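Local coordinates for Mlr3007 protein (Mesorhizobium loti, PDB 3QQM), which probably catalyses the pyridoxal-phosphate-dependent transfer of the amino group between leucine, isoleucine or valine and 2-oxoglutarate, at residues A[15-20]-A[74-79]. Residues are numbered along the deposited sequence; the frame is centred on the assembly and turned at random.
With EDO (1,2-ethanediol), chain Q.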
ATOM      1  N   ASP A  15       6.472 -16.119  11.920  1.00 32.46           N
ATOM      2  CA  ASP A  15       6.666 -16.068  10.481  1.00 30.06           C
ATOM      3  C   ASP A  15       5.661 -15.042   9.955  1.00 27.74           C
ATOM      4  O   ASP A  15       4.801 -14.600  10.687  1.00 27.58           O
ATOM      5  CB  ASP A  15       6.408 -17.454   9.890  1.00 30.22           C
ATOM      6  CG  ASP A  15       6.823 -17.575   8.457  1.00 29.37           C
ATOM      7  OD1 ASP A  15       7.440 -16.646   7.896  1.00 28.55           O
ATOM      8  OD2 ASP A  15       6.548 -18.631   7.890  1.00 29.95           O
ATOM      9  N   PHE A  16       5.758 -14.648   8.699  1.00 25.60           N
ATOM     10  CA  PHE A  16       4.819 -13.657   8.175  1.00 23.56           C
ATOM     11  C   PHE A  16       3.890 -14.242   7.099  1.00 22.21           C
ATOM     12  O   PHE A  16       4.084 -15.349   6.646  1.00 22.09           O
ATOM     13  CB  PHE A  16       5.581 -12.468   7.619  1.00 22.75           C
ATOM     14  CG  PHE A  16       6.500 -12.827   6.531  1.00 22.59           C
ATOM     15  CD1 PHE A  16       6.043 -12.908   5.223  1.00 21.16           C
ATOM     16  CD2 PHE A  16       7.841 -13.117   6.806  1.00 22.76           C
ATOM     17  CE1 PHE A  16       6.895 -13.270   4.214  1.00 21.82           C
ATOM     18  CE2 PHE A  16       8.708 -13.466   5.793  1.00 22.42           C
ATOM     19  CZ  PHE A  16       8.251 -13.538   4.500  1.00 22.17           C
ATOM     20  N   GLU A  17       2.886 -13.467   6.726  1.00 20.58           N
ATOM     21  CA  GLU A  17       1.937 -13.838   5.715  1.00 20.12           C
ATOM     22  C   GLU A  17       1.963 -12.788   4.632  1.00 18.70           C
ATOM     23  O   GLU A  17       2.385 -11.661   4.871  1.00 17.81           O
ATOM     24  CB  GLU A  17       0.515 -13.904   6.293  1.00 20.26           C
ATOM     25  CG  GLU A  17       0.373 -14.908   7.415  1.00 22.30           C
ATOM     26  CD  GLU A  17      -1.023 -14.960   8.031  1.00 23.90           C
ATOM     27  OE1 GLU A  17      -1.967 -14.383   7.473  1.00 24.63           O
ATOM     28  OE2 GLU A  17      -1.170 -15.610   9.074  1.00 25.73           O
ATOM     29  N   LEU A  18       1.576 -13.176   3.425  1.00 17.70           N
ATOM     30  CA  LEU A  18       1.470 -12.230   2.318  1.00 17.04           C
ATOM     31  C   LEU A  18       0.058 -11.680   2.367  1.00 16.63           C
ATOM     32  O   LEU A  18      -0.891 -12.412   2.650  1.00 16.48           O
ATOM     33  CB  LEU A  18       1.763 -12.893   0.972  1.00 16.88           C
ATOM     34  CG  LEU A  18       3.231 -13.296   0.836  1.00 17.30           C
ATOM     35  CD1 LEU A  18       3.475 -14.161  -0.397  1.00 17.31           C
ATOM     36  CD2 LEU A  18       4.128 -12.027   0.816  1.00 16.79           C
ATOM     37  N   ILE A  19      -0.071 -10.401   2.068  1.00 16.19           N
ATOM     38  CA  ILE A  19      -1.333  -9.704   2.133  1.00 16.04           C
ATOM     39  C   ILE A  19      -1.651  -8.887   0.872  1.00 15.26           C
ATOM     40  O   ILE A  19      -0.756  -8.328   0.216  1.00 15.03           O
ATOM     41  CB  ILE A  19      -1.282  -8.723   3.348  1.00 16.48           C
ATOM     42  CG1 ILE A  19      -1.057  -9.492   4.656  1.00 17.96           C
ATOM     43  CG2 ILE A  19      -2.551  -7.874   3.461  1.00 16.24           C
ATOM     44  CD1 ILE A  19      -2.161 -10.482   4.959  1.00 19.70           C
ATOM     45  N   GLU A  20      -2.932  -8.834   0.539  1.00 15.11           N
ATOM     46  CA  GLU A  20      -3.448  -8.024  -0.583  1.00 14.83           C
ATOM     47  C   GLU A  20      -4.755  -7.405  -0.100  1.00 14.77           C
ATOM     48  O   GLU A  20      -5.624  -8.111   0.426  1.00 14.11           O
ATOM     49  CB  GLU A  20      -3.689  -8.842  -1.860  1.00 14.67           C
ATOM     50  CG  GLU A  20      -2.436  -9.368  -2.529  1.00 14.64           C
ATOM     51  CD  GLU A  20      -1.566  -8.266  -3.131  1.00 14.04           C
ATOM     52  OE1 GLU A  20      -2.115  -7.173  -3.483  1.00 14.27           O
ATOM     53  OE2 GLU A  20      -0.343  -8.493  -3.273  1.00 11.59           O
ATOM     54  N   ARG A  74      -9.654  -8.152   2.152  1.00 16.95           N
ATOM     55  CA  ARG A  74      -8.306  -8.482   2.570  1.00 16.76           C
ATOM     56  C   ARG A  74      -8.046  -9.967   2.312  1.00 16.42           C
ATOM     57  O   ARG A  74      -8.715 -10.829   2.881  1.00 16.41           O
ATOM     58  CB  ARG A  74      -8.070  -8.184   4.055  1.00 17.17           C
ATOM     59  CG  ARG A  74      -6.597  -8.383   4.457  1.00 19.44           C
ATOM     60  CD  ARG A  74      -6.347  -8.465   5.950  1.00 22.99           C
ATOM     61  NE  ARG A  74      -7.045  -9.612   6.533  1.00 25.93           N
ATOM     62  CZ  ARG A  74      -8.115  -9.531   7.328  1.00 29.10           C
ATOM     63  NH1 ARG A  74      -8.576  -8.346   7.749  1.00 30.76           N
ATOM     64  NH2 ARG A  74      -8.682 -10.637   7.771  1.00 30.00           N
ATOM     65  N   LEU A  75      -7.035 -10.241   1.491  1.00 15.75           N
ATOM     66  CA  LEU A  75      -6.607 -11.605   1.145  1.00 15.63           C
ATOM     67  C   LEU A  75      -5.280 -11.851   1.835  1.00 15.28           C
ATOM     68  O   LEU A  75      -4.405 -10.999   1.761  1.00 15.21           O
ATOM     69  CB  LEU A  75      -6.417 -11.734  -0.353  1.00 15.25           C
ATOM     70  CG  LEU A  75      -6.038 -13.107  -0.893  1.00 15.85           C
ATOM     71  CD1 LEU A  75      -7.148 -14.135  -0.632  1.00 14.38           C
ATOM     72  CD2 LEU A  75      -5.702 -13.010  -2.406  1.00 15.56           C
ATOM     73  N   ALA A  76      -5.134 -12.991   2.520  1.00 15.16           N
ATOM     74  CA  ALA A  76      -3.892 -13.325   3.230  1.00 14.92           C
ATOM     75  C   ALA A  76      -3.453 -14.751   2.935  1.00 15.14           C
ATOM     76  O   ALA A  76      -4.272 -15.649   2.849  1.00 14.94           O
ATOM     77  CB  ALA A  76      -4.045 -13.126   4.735  1.00 14.97           C
ATOM     78  N   LEU A  77      -2.141 -14.932   2.796  1.00 15.23           N
ATOM     79  CA  LEU A  77      -1.546 -16.227   2.509  1.00 15.44           C
ATOM     80  C   LEU A  77      -0.400 -16.561   3.473  1.00 15.80           C
ATOM     81  O   LEU A  77       0.531 -15.774   3.653  1.00 15.43           O
ATOM     82  CB  LEU A  77      -1.000 -16.210   1.089  1.00 15.09           C
ATOM     83  CG  LEU A  77      -0.353 -17.477   0.551  1.00 15.27           C
ATOM     84  CD1 LEU A  77      -1.400 -18.598   0.383  1.00 14.62           C
ATOM     85  CD2 LEU A  77       0.360 -17.158  -0.770  1.00 13.66           C
ATOM     86  N   ALA A  78      -0.477 -17.733   4.077  1.00 16.54           N
ATOM     87  CA  ALA A  78       0.558 -18.229   4.970  1.00 17.39           C
ATOM     88  C   ALA A  78       1.490 -19.140   4.155  1.00 17.81           C
ATOM     89  O   ALA A  78       1.073 -19.714   3.132  1.00 17.76           O
ATOM     90  CB  ALA A  78      -0.043 -18.991   6.155  1.00 17.48           C
ATOM     91  N   ARG A  79       2.739 -19.251   4.611  1.00 18.16           N
ATOM     92  CA  ARG A  79       3.760 -20.053   3.952  1.00 18.78           C
ATOM     93  C   ARG A  79       3.317 -21.507   3.679  1.00 19.24           C
ATOM     94  O   ARG A  79       3.751 -22.110   2.698  1.00 19.31           O
ATOM     95  CB  ARG A  79       5.038 -20.032   4.789  1.00 19.38           C
ATOM     96  CG  ARG A  79       6.222 -20.811   4.208  1.00 20.78           C
ATOM     97  CD  ARG A  79       7.393 -20.788   5.165  1.00 22.27           C
ATOM     98  NE  ARG A  79       7.734 -19.417   5.545  1.00 22.59           N
ATOM     99  CZ  ARG A  79       8.495 -18.590   4.818  1.00 23.79           C
ATOM    100  NH1 ARG A  79       8.995 -18.972   3.639  1.00 24.65           N
ATOM    101  NH2 ARG A  79       8.742 -17.359   5.257  1.00 23.33           N
TER
HETATM  102  C1  EDO Q 265      -3.714 -18.146   6.909  1.00 17.64           C
HETATM  103  O1  EDO Q 265      -3.483 -17.786   8.271  1.00 18.75           O
HETATM  104  C2  EDO Q 265      -3.882 -16.904   6.026  1.00 17.92           C
HETATM  105  O2  EDO Q 265      -4.499 -15.807   6.703  1.00 17.66           O
HETATM  106  O   HOH W   1       3.295 -17.819   7.190  1.00 15.48           O
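D15 meets R79 in a side-on salt bridge: OD2 accepts a hydrogen bond from R79 NE (2.7 Å) and OD1 one from R79 NH2, each through its syn lone pair. Carboxylate and guanidinium lie nearly coplanar, 11° apart, and both hydrogen bonds are almost straight. D15 CG stands anti to its backbone N (chi1 -169°), and OD1 also accepts from F16 N, which comes from above the carboxylate plane; this second bond helps fix the group's rotation. R79 NH2 comes within 3.9 Å of F16 CZ; the guanidinium, its CZ 5.6 Å from the centre of the F16 ring, adds at most a weak cation-pi attraction, while one water links F16 O to R79 N. E17 extends beyond CG and receives a hydrogen bond on OE1 from 1,2-ethanediol O2, 3.0 Å away; the diol, probably from the crystallisation liquor, also touches A76 and A78. L18 and L77 form a hydrogen-bonded pair, L18 N to L77 O and L77 N to L18 O both 2.8 Å; the L18 side chain packs on L40 and A44 of helix 33-47. I19 sets CD1 tightly against A76 CB (3.3 Å) on the sheet face shared with E17. E20 pairs with L75 through two backbone bonds, L75 N to E20 O running nearly straight, while E20 OE1 forms a salt bridge with R39 and a hydrogen bond with H36 ND1. The arrangement is an antiparallel pairing of the two central strands in the four-stranded sheet of the small N-terminal alpha/beta domain, characteristic of class-IV aminotransferases, with helices packed on its L18/E20/L75/L77 face.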